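Local coordinates for Tol-Pal system protein TolB (Acinetobacter baumannii, PDB 7MX5) that probably helps maintain outer membrane integrity and supports outer membrane invagination during cell division as the periplasmic member of the Tol-Pal system, at residues A[318-323]-A[339-344]; A[361-366]-A[370-375]. All coordinates share one frame; numbering follows the deposited sequence.

Contact 1 of 2, residues A[318-323]-A[339-344]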
# COMPACT_ATOMS: atom_id res chain seq x y z
N LEU A 318 -4.84 -11.73 2.80
CA LEU A 318 -4.08 -12.96 2.96
C LEU A 318 -3.93 -13.66 1.62
O LEU A 318 -4.50 -13.24 0.61
CB LEU A 318 -4.75 -13.90 3.98
CG LEU A 318 -6.11 -14.47 3.57
CD1 LEU A 318 -6.28 -15.88 4.11
CD2 LEU A 318 -7.25 -13.58 4.04
N VAL A 319 -3.16 -14.74 1.63
CA VAL A 319 -3.01 -15.63 0.48
C VAL A 319 -3.87 -16.85 0.73
O VAL A 319 -3.68 -17.57 1.72
CB VAL A 319 -1.54 -16.01 0.25
CG1 VAL A 319 -1.45 -17.24 -0.65
CG2 VAL A 319 -0.78 -14.85 -0.36
N HIS A 320 -4.83 -17.09 -0.16
CA HIS A 320 -5.81 -18.16 0.01
C HIS A 320 -5.69 -19.13 -1.16
O HIS A 320 -5.61 -18.71 -2.32
CB HIS A 320 -7.23 -17.58 0.08
CG HIS A 320 -8.29 -18.59 0.35
ND1 HIS A 320 -8.60 -19.02 1.63
CD2 HIS A 320 -9.12 -19.26 -0.48
CE1 HIS A 320 -9.58 -19.91 1.56
NE2 HIS A 320 -9.91 -20.07 0.29
N ARG A 321 -5.69 -20.42 -0.85
CA ARG A 321 -5.52 -21.47 -1.86
C ARG A 321 -6.57 -22.55 -1.66
O ARG A 321 -6.38 -23.48 -0.85
CB ARG A 321 -4.12 -22.07 -1.81
CG ARG A 321 -3.43 -22.18 -3.15
CD ARG A 321 -3.12 -23.62 -3.52
NE ARG A 321 -2.17 -24.22 -2.60
CZ ARG A 321 -0.97 -24.68 -2.95
NH1 ARG A 321 -0.54 -24.59 -4.20
NH2 ARG A 321 -0.19 -25.23 -2.02
N PRO A 322 -7.69 -22.48 -2.37
CA PRO A 322 -8.59 -23.64 -2.43
C PRO A 322 -7.87 -24.81 -3.09
O PRO A 322 -7.25 -24.66 -4.14
CB PRO A 322 -9.77 -23.15 -3.28
CG PRO A 322 -9.57 -21.70 -3.52
CD PRO A 322 -8.20 -21.30 -3.09
N SER A 323 -7.95 -25.98 -2.44
CA SER A 323 -7.14 -27.13 -2.84
C SER A 323 -7.28 -27.48 -4.31
O SER A 323 -6.39 -28.14 -4.87
CB SER A 323 -7.51 -28.34 -1.98
OG SER A 323 -8.79 -28.84 -2.32
N VAL A 339 -15.00 -14.64 4.14
CA VAL A 339 -13.80 -14.61 3.31
C VAL A 339 -14.20 -14.17 1.91
O VAL A 339 -15.07 -14.79 1.28
CB VAL A 339 -13.10 -15.98 3.29
CG1 VAL A 339 -12.13 -16.06 2.12
CG2 VAL A 339 -12.38 -16.22 4.61
N ASN A 340 -13.56 -13.12 1.42
CA ASN A 340 -13.81 -12.57 0.08
C ASN A 340 -12.57 -12.81 -0.78
O ASN A 340 -11.51 -12.24 -0.52
CB ASN A 340 -14.14 -11.08 0.16
CG ASN A 340 -14.17 -10.42 -1.21
OD1 ASN A 340 -14.38 -11.07 -2.23
ND2 ASN A 340 -13.96 -9.11 -1.23
N ILE A 341 -12.72 -13.65 -1.80
CA ILE A 341 -11.64 -13.89 -2.75
C ILE A 341 -11.58 -12.71 -3.71
O ILE A 341 -12.57 -12.38 -4.37
CB ILE A 341 -11.83 -15.21 -3.50
CG1 ILE A 341 -11.73 -16.39 -2.53
CG2 ILE A 341 -10.81 -15.33 -4.63
CD1 ILE A 341 -11.33 -17.70 -3.19
N LEU A 342 -10.42 -12.06 -3.78
CA LEU A 342 -10.26 -10.85 -4.59
C LEU A 342 -9.78 -11.16 -6.00
O LEU A 342 -10.37 -10.67 -6.97
CB LEU A 342 -9.28 -9.90 -3.90
CG LEU A 342 -9.57 -8.40 -3.97
CD1 LEU A 342 -11.06 -8.14 -3.78
CD2 LEU A 342 -8.76 -7.66 -2.93
N THR A 343 -8.72 -11.96 -6.13
CA THR A 343 -8.07 -12.18 -7.42
C THR A 343 -7.11 -13.35 -7.33
O THR A 343 -6.60 -13.65 -6.24
CB THR A 343 -7.33 -10.91 -7.86
OG1 THR A 343 -6.65 -11.15 -9.10
CG2 THR A 343 -6.32 -10.50 -6.80
N PRO A 344 -6.83 -14.04 -8.43
CA PRO A 344 -5.72 -15.00 -8.43
C PRO A 344 -4.38 -14.27 -8.37
O PRO A 344 -4.25 -13.10 -8.75
CB PRO A 344 -5.87 -15.75 -9.76
CG PRO A 344 -7.18 -15.33 -10.34
CD PRO A 344 -7.58 -14.04 -9.70
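His320 and Ile341 meet side chain to side chain over the intervening strand 328-333 of one propeller sheet: CD2 of the imidazole lies 3.8 Å from Ile341 CD1, and this is the closest approach of the two segments. The methyl comes at the ring obliquely, and the two side chains cross at about a right angle. Torsions on both sides bring the groups together. The bond leaving the His320 backbone points toward 339-344, and CG, opposite the backbone N (chi1 -175°), continues it and places CD2 beside the methyl; the Ile341 CG1 branch, beside its own backbone N, continues with a nearly extended chi2 of -156° that carries CD1 across to the histidine.

The backbones do not touch. The nearest CA atoms, those of His320 and Ile341, are 7.7 Å apart, no hydrogen bond spans the segments, and only 143 Å² is buried in all. This fits strands that are not neighbours: 328-333 runs between them, pairing through backbone hydrogen bonds with Leu318 and His320 on one flank and with Asn340 on the other. The contact therefore bridges over the third strand of a four-stranded antiparallel sheet, the usual blade of a beta-propeller.

Packing is closest at the buried histidine, which also rests on Ala330. Toward the solvent side it loosens: Ile341 is exposed, and the partly exposed Pro322 reaches the same CD1 with its CG from 4.4 Å, a marginal apolar touch just past the end of strand 315-320.

The ND1 side of the ring is tied to Asn304 OD1 by a hydrogen bond, which should restrict its rotation, while carbon CD2 is offered to Ile341. The chemistry thus implies a small apolar seam, dispersive rather than directional, with ND1 held by Asn304 at the start of strand 304-309.

Contact 2 of 2, residues A[361-366]-A[370-375]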
# COMPACT_ATOMS: atom_id res chain seq x y z
N VAL A 361 -2.20 -3.87 -2.19
CA VAL A 361 -1.11 -4.10 -3.14
C VAL A 361 -0.53 -5.48 -2.89
O VAL A 361 -0.48 -5.97 -1.75
CB VAL A 361 -0.03 -3.00 -3.05
CG1 VAL A 361 0.68 -3.05 -1.70
CG2 VAL A 361 0.97 -3.12 -4.19
N TYR A 362 -0.10 -6.13 -3.97
CA TYR A 362 0.48 -7.46 -3.89
C TYR A 362 1.36 -7.68 -5.11
O TYR A 362 1.24 -6.98 -6.12
CB TYR A 362 -0.60 -8.55 -3.79
CG TYR A 362 -1.53 -8.60 -4.98
CD1 TYR A 362 -2.55 -7.67 -5.14
CD2 TYR A 362 -1.39 -9.58 -5.95
CE1 TYR A 362 -3.40 -7.72 -6.23
CE2 TYR A 362 -2.23 -9.64 -7.05
CZ TYR A 362 -3.24 -8.70 -7.18
OH TYR A 362 -4.08 -8.75 -8.26
N ALA A 363 2.24 -8.67 -5.01
CA ALA A 363 3.16 -9.02 -6.08
C ALA A 363 2.65 -10.25 -6.82
O ALA A 363 2.28 -11.24 -6.19
CB ALA A 363 4.57 -9.27 -5.54
N THR A 364 2.63 -10.17 -8.15
CA THR A 364 2.16 -11.27 -8.98
C THR A 364 2.92 -11.24 -10.30
O THR A 364 3.85 -10.45 -10.48
CB THR A 364 0.64 -11.19 -9.18
OG1 THR A 364 0.21 -12.27 -10.02
CG2 THR A 364 0.26 -9.87 -9.83
N ARG A 365 2.52 -12.11 -11.22
CA ARG A 365 3.15 -12.19 -12.54
C ARG A 365 2.07 -12.28 -13.61
O ARG A 365 1.18 -13.13 -13.52
CB ARG A 365 4.08 -13.40 -12.63
CG ARG A 365 5.34 -13.30 -11.77
CD ARG A 365 6.04 -14.64 -11.67
NE ARG A 365 7.18 -14.59 -10.75
CZ ARG A 365 7.99 -15.60 -10.51
NH1 ARG A 365 7.83 -16.77 -11.11
NH2 ARG A 365 8.99 -15.44 -9.65
N GLU A 366 2.16 -11.41 -14.60
CA GLU A 366 1.25 -11.40 -15.74
C GLU A 366 2.08 -11.44 -17.01
O GLU A 366 2.92 -10.56 -17.22
CB GLU A 366 0.34 -10.17 -15.71
CG GLU A 366 -1.01 -10.38 -16.38
CD GLU A 366 -2.00 -9.28 -16.04
OE1 GLU A 366 -2.36 -9.16 -14.85
OE2 GLU A 366 -2.41 -8.54 -16.96
N GLY A 370 7.13 -9.58 -14.03
CA GLY A 370 6.91 -9.57 -12.60
C GLY A 370 6.50 -8.17 -12.16
O GLY A 370 7.27 -7.22 -12.35
N LEU A 371 5.31 -8.03 -11.59
CA LEU A 371 4.72 -6.72 -11.39
C LEU A 371 4.04 -6.64 -10.04
O LEU A 371 3.77 -7.65 -9.38
CB LEU A 371 3.72 -6.38 -12.50
CG LEU A 371 2.62 -7.42 -12.78
CD1 LEU A 371 1.37 -7.13 -11.96
CD2 LEU A 371 2.29 -7.45 -14.26
N LEU A 372 3.74 -5.40 -9.63
CA LEU A 372 2.87 -5.12 -8.50
C LEU A 372 1.47 -4.83 -9.01
O LEU A 372 1.30 -4.20 -10.06
CB LEU A 372 3.38 -3.93 -7.68
CG LEU A 372 4.65 -4.10 -6.85
CD1 LEU A 372 4.80 -2.93 -5.88
CD2 LEU A 372 4.65 -5.42 -6.10
N SER A 373 0.47 -5.29 -8.27
CA SER A 373 -0.92 -5.03 -8.61
C SER A 373 -1.62 -4.39 -7.41
O SER A 373 -1.42 -4.82 -6.27
CB SER A 373 -1.65 -6.31 -9.02
OG SER A 373 -1.51 -6.55 -10.41
N ILE A 374 -2.42 -3.37 -7.68
CA ILE A 374 -3.22 -2.70 -6.66
C ILE A 374 -4.68 -2.91 -7.00
O ILE A 374 -5.13 -2.59 -8.11
CB ILE A 374 -2.89 -1.20 -6.56
CG1 ILE A 374 -1.61 -0.99 -5.75
CG2 ILE A 374 -4.03 -0.44 -5.91
CD1 ILE A 374 -0.82 0.23 -6.15
N MET A 375 -5.43 -3.47 -6.05
CA MET A 375 -6.83 -3.80 -6.26
C MET A 375 -7.69 -3.16 -5.17
O MET A 375 -7.27 -3.09 -4.01
CB MET A 375 -7.06 -5.31 -6.27
CG MET A 375 -7.15 -5.90 -7.66
SD MET A 375 -8.00 -7.48 -7.73
CE MET A 375 -9.71 -6.96 -7.64
O HOH W 1 -3.59 -9.03 -11.31
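Tyr362 and Ser373 face each other as a hydrogen-bonded antiparallel pair. Ser373 N donates to Tyr362 O at 2.8 Å and almost straight (171°); the return bond, Tyr362 N to Ser373 O at 3.0 Å, is more bent (147°). Two residues on, Thr364 and Leu371 exchange a second pair of bonds, Thr364 N to Leu371 O and Leu371 N to Thr364 O, both 3.0 Å. All four N-H groups and carbonyls of these two pairs are thereby satisfied within the hairpin 359-366/369-376.

On the same face of the sheet, the tyrosine ring folds over the serine: its CG sits between backbone N and carbonyl carbon (chi1 62°), and Ser373 CB lies over the ring face, 3.8 Å from the Tyr362 centroid, a CH-pi contact. A water lies 3.1 Å from Tyr362 OH and donates a weak bond to Ser373 OG, whose stronger partner is Asn384 OD1. Beside them, Thr364 CG2 packs 3.6 Å from Leu371 CD1, while Thr364 OG1 accepts from Ser346 N.

The other face is mostly apolar: Val361 CG2 meets Ile374 CG1 at 3.7 Å, and Ala363 packs on Leu372; at its far end Arg365 NH2 forms a salt bridge with Glu391 OE1. Such bonding leaves a propeller-blade hairpin whose register is set by paired backbone amides, with its buried side-chain hydroxyls bonded to neighbouring segments or water.

Following the chain from the N terminus, contact 1 comes first, joining 318-323 to 339-344 around the intervening strand 328-333 and closing a loop of 15 residues. Contact 2 then closes the short hairpin connection, with two residues between strands 359-366 and 369-376. The closures are in series, neither enclosing nor crossing the other, with centres about 15 Å apart. They belong to two different antiparallel sheets, yet they touch: Thr343 CG2 packs 3.2 Å from Tyr362 OH, and Thr343 CB lies 3.5 Å from Met375 SD. Strand 339-344, the outer strand of the first sheet, thus lies against the hairpin of the next, an inter-blade interface of the propeller.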